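PDB 3OOS: Alpha/beta hydrolase family protein from Bacillus anthracis, which probably acts as a hydrolase of the alpha/beta hydrolase fold superfamily. Local coordinates for residues 26-31 with 94-99; 90-95 with 115-120; 175-180 with 259-264. All blocks are in the same frame, centred on the assembly; numbering follows the deposited sequence. Where two conformers were deposited one is given.

Overall arrangement
Contacts 1 and 2 flank strand 93-98 in the central mixed sheet: 26-31 pairs with it along one edge and 115-120 along the other, and the two contacts share Gly-94 and Phe-95. Their centres are about 10 Å apart, and backbone hydrogen bonds between parallel strands dominate both. Contact 1 is the more central and runs into the probable catalytic site, where a sulfate joins His-30 and Ser-99; contact 2 is largely buried too, but its loop end is more exposed. Contact 3, partly buried, holds no strands: it ties the end of helix 162-176 to His-260 through the Ser-176 carbonyl, and packs Phe-177 on Asn-261 and Val-264. It meets contact 1 at His-98, Ser-99 and His-260.

Contact 1: 26-31 with 94-99. With SO4 (sulfate ion), chain B.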
loop_
_atom_site.group_PDB
_atom_site.type_symbol
_atom_site.label_atom_id
_atom_site.label_comp_id
_atom_site.label_asym_id
_atom_site.label_seq_id
_atom_site.Cartn_x
_atom_site.Cartn_y
_atom_site.Cartn_z
ATOM N N LEU A 26 -4.192 -8.675 11.253
ATOM C CA LEU A 26 -3.802 -7.490 10.508
ATOM C C LEU A 26 -4.084 -7.727 9.032
ATOM O O LEU A 26 -3.553 -8.666 8.435
ATOM C CB LEU A 26 -2.318 -7.182 10.718
ATOM C CG LEU A 26 -1.770 -5.941 10.008
ATOM C CD1 LEU A 26 -2.249 -4.678 10.710
ATOM C CD2 LEU A 26 -0.255 -5.979 9.977
ATOM N N CYS A 27 -4.931 -6.880 8.461
ATOM C CA CYS A 27 -5.202 -6.896 7.032
ATOM C C CYS A 27 -4.164 -6.048 6.303
ATOM O O CYS A 27 -3.873 -4.921 6.711
ATOM C CB CYS A 27 -6.613 -6.364 6.756
ATOM S SG CYS A 27 -7.081 -6.319 5.019
ATOM N N VAL A 28 -3.591 -6.606 5.241
ATOM C CA VAL A 28 -2.655 -5.880 4.385
ATOM C C VAL A 28 -3.102 -6.025 2.941
ATOM O O VAL A 28 -3.381 -7.129 2.480
ATOM C CB VAL A 28 -1.200 -6.409 4.509
ATOM C CG1 VAL A 28 -0.282 -5.737 3.473
ATOM C CG2 VAL A 28 -0.664 -6.203 5.921
ATOM N N THR A 29 -3.176 -4.906 2.232
ATOM C CA THR A 29 -3.406 -4.946 0.792
ATOM C C THR A 29 -2.861 -3.677 0.149
ATOM O O THR A 29 -2.295 -2.823 0.834
ATOM C CB THR A 29 -4.906 -5.218 0.435
ATOM O OG1 THR A 29 -5.012 -5.630 -0.933
ATOM C CG2 THR A 29 -5.780 -3.996 0.677
ATOM N N HIS A 30 -3.012 -3.579 -1.164
ATOM C CA HIS A 30 -2.584 -2.416 -1.914
ATOM C C HIS A 30 -3.717 -2.041 -2.855
ATOM O O HIS A 30 -4.583 -2.862 -3.136
ATOM C CB HIS A 30 -1.314 -2.735 -2.701
ATOM C CG HIS A 30 -0.714 -1.544 -3.373
ATOM N ND1 HIS A 30 -0.941 -1.246 -4.699
ATOM C CD2 HIS A 30 0.086 -0.563 -2.897
ATOM C CE1 HIS A 30 -0.298 -0.135 -5.013
ATOM N NE2 HIS A 30 0.334 0.298 -3.936
ATOM N N LEU A 31 -3.715 -0.805 -3.336
ATOM C CA LEU A 31 -4.821 -0.315 -4.153
ATOM C C LEU A 31 -4.868 -0.899 -5.568
ATOM O O LEU A 31 -5.943 -0.982 -6.166
ATOM C CB LEU A 31 -4.806 1.214 -4.210
ATOM C CG LEU A 31 -6.084 1.886 -4.709
ATOM C CD1 LEU A 31 -7.292 1.464 -3.874
ATOM C CD2 LEU A 31 -5.903 3.387 -4.682
ATOM N N GLY A 94 -6.395 -4.843 12.461
ATOM C CA GLY A 94 -5.564 -3.726 12.031
ATOM C C GLY A 94 -5.550 -3.664 10.516
ATOM O O GLY A 94 -5.868 -4.648 9.844
ATOM N N PHE A 95 -5.211 -2.499 9.977
ATOM C CA PHE A 95 -4.952 -2.391 8.551
ATOM C C PHE A 95 -3.628 -1.690 8.304
ATOM O O PHE A 95 -3.374 -0.624 8.855
ATOM C CB PHE A 95 -6.073 -1.666 7.797
ATOM C CG PHE A 95 -5.871 -1.665 6.304
ATOM C CD1 PHE A 95 -6.391 -2.688 5.521
ATOM C CD2 PHE A 95 -5.101 -0.678 5.691
ATOM C CE1 PHE A 95 -6.180 -2.706 4.137
ATOM C CE2 PHE A 95 -4.880 -0.690 4.311
ATOM C CZ PHE A 95 -5.421 -1.707 3.534
ATOM N N ALA A 96 -2.801 -2.298 7.458
ATOM C CA ALA A 96 -1.513 -1.736 7.086
ATOM C C ALA A 96 -1.403 -1.609 5.571
ATOM O O ALA A 96 -1.695 -2.552 4.831
ATOM C CB ALA A 96 -0.376 -2.595 7.638
ATOM N N GLY A 97 -0.981 -0.435 5.119
ATOM C CA GLY A 97 -0.805 -0.182 3.695
ATOM C C GLY A 97 0.343 0.768 3.421
ATOM O O GLY A 97 0.651 1.644 4.238
ATOM N N HIS A 98 0.964 0.590 2.259
ATOM C CA HIS A 98 2.092 1.411 1.829
ATOM C C HIS A 98 1.781 2.129 0.521
ATOM O O HIS A 98 1.255 1.525 -0.422
ATOM C CB HIS A 98 3.347 0.550 1.668
ATOM C CG HIS A 98 4.577 1.342 1.356
ATOM N ND1 HIS A 98 5.231 2.098 2.304
ATOM C CD2 HIS A 98 5.263 1.511 0.201
ATOM C CE1 HIS A 98 6.269 2.696 1.748
ATOM N NE2 HIS A 98 6.310 2.358 0.472
ATOM N N SER A 99 2.119 3.418 0.484
ATOM C CA SER A 99 1.943 4.283 -0.691
ATOM C C SER A 99 0.460 4.393 -1.044
ATOM O O SER A 99 -0.315 4.868 -0.216
ATOM C CB SER A 99 2.830 3.825 -1.855
ATOM O OG SER A 99 2.963 4.854 -2.820
HETATM S S SO4 B . 2.614 2.575 -5.407
HETATM O O1 SO4 B . 2.233 2.976 -6.758
HETATM O O2 SO4 B . 3.733 3.393 -4.961
HETATM O O3 SO4 B . 1.469 2.736 -4.518
HETATM O O4 SO4 B . 3.014 1.169 -5.424
HETATM O O HOH W 1 0.221 -1.726 0.608
#
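The carbonyl oxygen of Cys-27 is gripped twice by 94-99: Ala-96 N binds Cys-27 O at 2.9 Å, and the CA-H of Phe-95 closes on the same oxygen. One step earlier Cys-27 N donates to Gly-94 O at 2.8 Å, in parallel pairing. With CG anti to the backbone N (chi1 -175°), Phe-95 extends its ring beside Cys-27 and Thr-29. Cys-27 SG lies at the ring edge, 3.7 Å from Phe-95 CD1, and Thr-29 CG2 also meets the edge, 3.7 Å from Phe-95 CZ. On the face of Leu-26 and Val-28, Leu-26 CD2 and Val-28 CG2 both touch Ala-96 CB. The two chains then draw apart, leaving buried Thr-29 N and Ala-96 O without hydrogen-bond partners, and a water bridges Thr-29 O and His-98 N. Farther on, a sulfate, probably from the crystallisation liquor, takes bonds from His-30 NE2 to its O3 (2.8 Å) and from Ser-99 OG to its O2 (2.7 Å); Tyr-32 OH and Ala-100 N also bind it. Ser-99 fits the nucleophile elbow ending strand 93-98. Ala-100 N, just after this presumed nucleophile, sits where the family usually has an oxyanion-hole donor, consistent with a site that accepts negative oxygen.

Contact 2: 90-95 with 115-120; sequences INKWGF and SLTKII
Trp-93 uses both backbone polar groups on 115-120: its N donates to Ser-115 O at 3.1 Å, and Trp-93 O receives Thr-117 N at 3.0 Å. The second donor stands 62° out of the carbonyl plane, and the CA-H of Leu-116 approaches the same oxygen. Beyond Thr-117, where the chain turns a corner, the pairing resumes one residue out of step. Phe-95 N donates to Lys-118 O at 3.1 Å, and Phe-95 O accepts Ile-120 N at 2.8 Å. Thr-117 OG1 comes close to Gly-94 N, but the angle is poor for a hydrogen bond; Gly-94 has its backbone bonds with Pro-25 and Cys-27 on the side of strand 25-28. In one of its two conformers, Lys-92 NZ reaches Leu-116 O through a water, 2.8 Å from each, and its CE lies against that carbonyl. On the sheet face of Trp-93 and Phe-95, Leu-116 CD2 meets Trp-93 CD1 at 4.1 Å and Phe-95 CB at 4.0 Å. The indole NE1 is bonded to Tyr-108 OH of helix 100-112. Ser-115 OG is bonded to Glu-82, and Lys-118 NZ to Thr-277 O and Tyr-50 OH. The contact therefore closes a beta-alpha-beta unit, strand 93-98, helix 100-112 and strand 116-122, in which Leu-116, Ile-119 and Phe-95 pack toward the helix. At the break Thr-117 N is met by Trp-93 O and Leu-116 O by the water, while the polar ends of Trp-93, Ser-115 and Lys-118 find their partners outside the two segments.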
loop_
_atom_site.group_PDB
_atom_site.type_symbol
_atom_site.label_atom_id
_atom_site.label_comp_id
_atom_site.label_asym_id
_atom_site.label_seq_id
_atom_site.Cartn_x
_atom_site.Cartn_y
_atom_site.Cartn_z
ATOM N N ILE A 90 -14.176 -11.998 12.585
ATOM C CA ILE A 90 -13.237 -11.131 13.287
ATOM C C ILE A 90 -13.982 -9.844 13.619
ATOM O O ILE A 90 -14.574 -9.224 12.738
ATOM C CB ILE A 90 -11.984 -10.847 12.419
ATOM C CG1 ILE A 90 -11.108 -12.103 12.312
ATOM C CG2 ILE A 90 -11.177 -9.663 12.969
ATOM C CD1 ILE A 90 -9.973 -11.992 11.290
ATOM N N ASN A 91 -13.971 -9.457 14.891
ATOM C CA ASN A 91 -14.682 -8.260 15.326
ATOM C C ASN A 91 -13.960 -6.979 14.898
ATOM O O ASN A 91 -14.576 -6.058 14.345
ATOM C CB ASN A 91 -14.889 -8.294 16.844
ATOM C CG ASN A 91 -15.741 -7.148 17.342
ATOM O OD1 ASN A 91 -15.305 -6.363 18.184
ATOM N ND2 ASN A 91 -16.958 -7.036 16.819
ATOM N N LYS A 92 -12.659 -6.933 15.176
ATOM C CA LYS A 92 -11.813 -5.814 14.778
ATOM C C LYS A 92 -10.457 -6.333 14.322
ATOM O O LYS A 92 -9.963 -7.336 14.837
ATOM C CB LYS A 92 -11.622 -4.830 15.939
ATOM C CG LYS A 92 -12.871 -4.045 16.320
ATOM C CD LYS A 92 -12.696 -3.302 17.635
ATOM C CE LYS A 92 -11.765 -2.108 17.484
ATOM N NZ LYS A 92 -11.745 -1.267 18.715
ATOM N N TRP A 93 -9.862 -5.651 13.349
ATOM C CA TRP A 93 -8.490 -5.964 12.945
ATOM C C TRP A 93 -7.709 -4.704 12.592
ATOM O O TRP A 93 -8.285 -3.620 12.461
ATOM C CB TRP A 93 -8.432 -7.009 11.811
ATOM C CG TRP A 93 -9.105 -6.664 10.491
ATOM C CD1 TRP A 93 -9.723 -5.488 10.137
ATOM C CD2 TRP A 93 -9.180 -7.515 9.341
ATOM N NE1 TRP A 93 -10.191 -5.573 8.845
ATOM C CE2 TRP A 93 -9.869 -6.804 8.334
ATOM C CE3 TRP A 93 -8.734 -8.817 9.067
ATOM C CZ2 TRP A 93 -10.127 -7.354 7.072
ATOM C CZ3 TRP A 93 -8.990 -9.363 7.814
ATOM C CH2 TRP A 93 -9.680 -8.632 6.833
ATOM N N GLY A 94 -6.395 -4.843 12.461
ATOM C CA GLY A 94 -5.564 -3.726 12.031
ATOM C C GLY A 94 -5.550 -3.664 10.516
ATOM O O GLY A 94 -5.868 -4.648 9.844
ATOM N N PHE A 95 -5.211 -2.499 9.977
ATOM C CA PHE A 95 -4.952 -2.391 8.551
ATOM C C PHE A 95 -3.628 -1.690 8.304
ATOM O O PHE A 95 -3.374 -0.624 8.855
ATOM C CB PHE A 95 -6.073 -1.666 7.797
ATOM C CG PHE A 95 -5.871 -1.665 6.304
ATOM C CD1 PHE A 95 -6.391 -2.688 5.521
ATOM C CD2 PHE A 95 -5.101 -0.678 5.691
ATOM C CE1 PHE A 95 -6.180 -2.706 4.137
ATOM C CE2 PHE A 95 -4.880 -0.690 4.311
ATOM C CZ PHE A 95 -5.421 -1.707 3.534
ATOM N N SER A 115 -14.203 -0.606 13.096
ATOM C CA SER A 115 -13.766 -1.974 12.823
ATOM C C SER A 115 -12.253 -2.168 12.928
ATOM O O SER A 115 -11.763 -3.282 12.754
ATOM C CB SER A 115 -14.220 -2.397 11.426
ATOM O OG SER A 115 -15.627 -2.362 11.323
ATOM N N LEU A 116 -11.517 -1.091 13.197
ATOM C CA LEU A 116 -10.053 -1.138 13.170
ATOM C C LEU A 116 -9.414 -0.992 14.545
ATOM O O LEU A 116 -9.792 -0.118 15.325
ATOM C CB LEU A 116 -9.493 -0.064 12.226
ATOM C CG LEU A 116 -9.902 -0.127 10.750
ATOM C CD1 LEU A 116 -9.429 1.124 10.025
ATOM C CD2 LEU A 116 -9.365 -1.386 10.063
ATOM N N THR A 117 -8.443 -1.857 14.831
ATOM C CA THR A 117 -7.645 -1.757 16.055
ATOM C C THR A 117 -6.577 -0.675 15.912
ATOM O O THR A 117 -6.138 -0.084 16.907
ATOM C CB THR A 117 -6.943 -3.088 16.386
ATOM O OG1 THR A 117 -6.156 -3.502 15.263
ATOM C CG2 THR A 117 -7.958 -4.177 16.715
ATOM N N LYS A 118 -6.166 -0.433 14.668
ATOM C CA LYS A 118 -5.103 0.511 14.324
ATOM C C LYS A 118 -4.965 0.604 12.809
ATOM O O LYS A 118 -5.439 -0.274 12.081
ATOM C CB LYS A 118 -3.757 0.048 14.904
ATOM C CG LYS A 118 -3.186 -1.224 14.249
ATOM C CD LYS A 118 -2.106 -1.874 15.100
ATOM C CE LYS A 118 -2.714 -2.713 16.217
ATOM N NZ LYS A 118 -1.704 -3.173 17.208
ATOM N N ILE A 119 -4.307 1.663 12.346
ATOM C CA ILE A 119 -3.806 1.711 10.972
ATOM C C ILE A 119 -2.297 1.929 10.967
ATOM O O ILE A 119 -1.749 2.608 11.846
ATOM C CB ILE A 119 -4.511 2.778 10.085
ATOM C CG1 ILE A 119 -4.472 4.166 10.742
ATOM C CG2 ILE A 119 -5.938 2.329 9.749
ATOM C CD1 ILE A 119 -5.012 5.298 9.867
ATOM N N ILE A 120 -1.636 1.303 9.997
ATOM C CA ILE A 120 -0.229 1.551 9.707
ATOM C C ILE A 120 -0.200 2.128 8.299
ATOM O O ILE A 120 -0.761 1.541 7.373
ATOM C CB ILE A 120 0.630 0.269 9.821
ATOM C CG1 ILE A 120 0.834 -0.107 11.293
ATOM C CG2 ILE A 120 2.003 0.463 9.180
ATOM C CD1 ILE A 120 -0.066 -1.180 11.799
HETATM O O HOH W 2 -9.964 0.777 18.004
#

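Contact 3: 175-180 with 259-264; sequences MSFYSE and NHNPFV. With SO4 (sulfate ion), chain B.
The backbones meet at Ser-176 and His-260, their CA atoms 5.2 Å apart, where His-260 N donates to Ser-176 O at 3.1 Å from 36° above the carbonyl plane. Asn-259 and Asn-261 each have two conformers; in the one given, Asn-261 ND2 adds a weak bond to the same Ser-176 O at 3.3 Å, and Asn-259 CB lies near that oxygen too. In this conformer the Phe-177 ring and the Asn-261 amide lie 10° from parallel, Phe-177 CE2 being 3.8 Å from Asn-261 ND2. Phe-177 CZ also touches Val-264 CG2 at 3.8 Å. His-260 carries CG anti to the backbone N (chi1 -169°), and the ring beyond reaches the sulfate: its NE2 makes a weak bond to sulfate O2 at 3.2 Å, while ND1 is bonded to Asp-232. With Ser-99 alongside, this is consistent with a Ser-His-Asp catalytic triad. Glu-265 joins the two segments further, its carboxylate taking Tyr-178 N, Asn-259 N and Asn-261 N. The contact thus ties the end of helix 162-176 to the start of helix 262-265, with Phe-177 and Val-264 both packing on helix 180-186, and Pro-262 and Phe-263 on Tyr-227 of strand 224-229.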
loop_
_atom_site.group_PDB
_atom_site.type_symbol
_atom_site.label_atom_id
_atom_site.label_comp_id
_atom_site.label_asym_id
_atom_site.label_seq_id
_atom_site.Cartn_x
_atom_site.Cartn_y
_atom_site.Cartn_z
HETATM N N MSE A 175 15.521 4.228 -8.761
HETATM C CA MSE A 175 15.048 5.532 -8.319
HETATM C C MSE A 175 14.360 5.435 -6.956
HETATM O O MSE A 175 14.305 6.417 -6.207
HETATM C CB MSE A 175 14.077 6.091 -9.354
HETATM C CG MSE A 175 13.449 7.405 -8.972
HETATM SE SE MSE A 175 11.868 7.704 -10.031
HETATM C CE MSE A 175 10.755 6.199 -9.438
ATOM N N SER A 176 13.853 4.244 -6.647
ATOM C CA SER A 176 13.017 3.996 -5.469
ATOM C C SER A 176 13.778 3.475 -4.255
ATOM O O SER A 176 13.183 3.260 -3.192
ATOM C CB SER A 176 11.921 2.989 -5.830
ATOM O OG SER A 176 11.159 3.455 -6.920
ATOM N N PHE A 177 15.083 3.264 -4.421
ATOM C CA PHE A 177 15.955 2.750 -3.364
ATOM C C PHE A 177 17.110 3.700 -3.098
ATOM O O PHE A 177 17.784 4.147 -4.027
ATOM C CB PHE A 177 16.532 1.385 -3.759
ATOM C CG PHE A 177 15.641 0.226 -3.424
ATOM C CD1 PHE A 177 15.906 -0.566 -2.312
ATOM C CD2 PHE A 177 14.540 -0.081 -4.222
ATOM C CE1 PHE A 177 15.087 -1.649 -1.994
ATOM C CE2 PHE A 177 13.712 -1.158 -3.912
ATOM C CZ PHE A 177 13.985 -1.943 -2.796
ATOM N N TYR A 178 17.345 3.983 -1.821
ATOM C CA TYR A 178 18.458 4.823 -1.398
ATOM C C TYR A 178 19.799 4.165 -1.734
ATOM O O TYR A 178 20.719 4.831 -2.215
ATOM C CB TYR A 178 18.340 5.106 0.106
ATOM C CG TYR A 178 19.562 5.715 0.748
ATOM C CD1 TYR A 178 19.767 7.090 0.734
ATOM C CD2 TYR A 178 20.506 4.911 1.386
ATOM C CE1 TYR A 178 20.894 7.653 1.334
ATOM C CE2 TYR A 178 21.630 5.458 1.983
ATOM C CZ TYR A 178 21.819 6.826 1.952
ATOM O OH TYR A 178 22.937 7.360 2.546
ATOM N N SER A 179 19.883 2.859 -1.494
ATOM C CA SER A 179 21.119 2.098 -1.668
ATOM C C SER A 179 20.965 1.006 -2.722
ATOM O O SER A 179 20.043 0.189 -2.656
ATOM C CB SER A 179 21.551 1.486 -0.330
ATOM O OG SER A 179 22.506 0.451 -0.512
ATOM N N GLU A 180 21.876 0.993 -3.691
ATOM C CA GLU A 180 21.876 -0.043 -4.723
ATOM C C GLU A 180 22.088 -1.427 -4.121
ATOM O O GLU A 180 21.491 -2.400 -4.581
ATOM C CB GLU A 180 22.923 0.254 -5.802
ATOM C CG GLU A 180 22.637 1.547 -6.563
ATOM C CD GLU A 180 23.388 1.673 -7.881
ATOM O OE1 GLU A 180 24.218 0.798 -8.208
ATOM O OE2 GLU A 180 23.141 2.664 -8.595
ATOM N N ASN A 259 14.383 5.431 0.721
ATOM C CA ASN A 259 13.608 6.154 -0.270
ATOM C C ASN A 259 12.144 5.728 -0.144
ATOM O O ASN A 259 11.433 6.204 0.746
ATOM C CB ASN A 259 14.175 5.892 -1.669
ATOM C CG ASN A 259 13.535 6.756 -2.738
ATOM O OD1 ASN A 259 12.314 6.898 -2.792
ATOM N ND2 ASN A 259 14.360 7.326 -3.606
ATOM N N HIS A 260 11.703 4.802 -0.994
ATOM C CA HIS A 260 10.298 4.395 -1.031
ATOM C C HIS A 260 9.978 3.093 -0.292
ATOM O O HIS A 260 8.803 2.790 -0.067
ATOM C CB HIS A 260 9.848 4.277 -2.497
ATOM C CG HIS A 260 8.369 4.122 -2.673
ATOM N ND1 HIS A 260 7.477 5.144 -2.430
ATOM C CD2 HIS A 260 7.626 3.066 -3.084
ATOM C CE1 HIS A 260 6.249 4.723 -2.678
ATOM N NE2 HIS A 260 6.312 3.465 -3.075
ATOM N N ASN A 261 11.005 2.339 0.104
ATOM C CA ASN A 261 10.821 0.967 0.589
ATOM C C ASN A 261 11.494 0.671 1.940
ATOM O O ASN A 261 12.320 -0.243 2.022
ATOM C CB ASN A 261 11.347 -0.030 -0.454
ATOM C CG ASN A 261 10.565 -0.001 -1.759
ATOM O OD1 ASN A 261 9.693 -0.842 -1.991
ATOM N ND2 ASN A 261 10.885 0.957 -2.624
ATOM N N PRO A 262 11.140 1.419 3.013
ATOM C CA PRO A 262 11.826 1.223 4.310
ATOM C C PRO A 262 11.829 -0.210 4.854
ATOM O O PRO A 262 12.789 -0.608 5.523
ATOM C CB PRO A 262 11.046 2.130 5.268
ATOM C CG PRO A 262 10.372 3.123 4.402
ATOM C CD PRO A 262 10.074 2.437 3.112
ATOM N N PHE A 263 10.770 -0.966 4.566
ATOM C CA PHE A 263 10.620 -2.356 5.025
ATOM C C PHE A 263 11.706 -3.307 4.507
ATOM O O PHE A 263 11.943 -4.357 5.109
ATOM C CB PHE A 263 9.220 -2.882 4.675
ATOM C CG PHE A 263 8.740 -2.449 3.321
ATOM C CD1 PHE A 263 9.052 -3.195 2.186
ATOM C CD2 PHE A 263 7.997 -1.277 3.177
ATOM C CE1 PHE A 263 8.621 -2.786 0.926
ATOM C CE2 PHE A 263 7.564 -0.859 1.927
ATOM C CZ PHE A 263 7.877 -1.614 0.795
ATOM N N VAL A 264 12.359 -2.943 3.398
ATOM C CA VAL A 264 13.546 -3.676 2.927
ATOM C C VAL A 264 14.843 -2.852 2.918
ATOM O O VAL A 264 15.939 -3.418 2.852
ATOM C CB VAL A 264 13.337 -4.343 1.537
ATOM C CG1 VAL A 264 12.399 -5.529 1.651
ATOM C CG2 VAL A 264 12.836 -3.338 0.498
HETATM S S SO4 B . 2.614 2.575 -5.407
HETATM O O1 SO4 B . 2.233 2.976 -6.758
HETATM O O2 SO4 B . 3.733 3.393 -4.961
HETATM O O3 SO4 B . 1.469 2.736 -4.518
HETATM O O4 SO4 B . 3.014 1.169 -5.424
#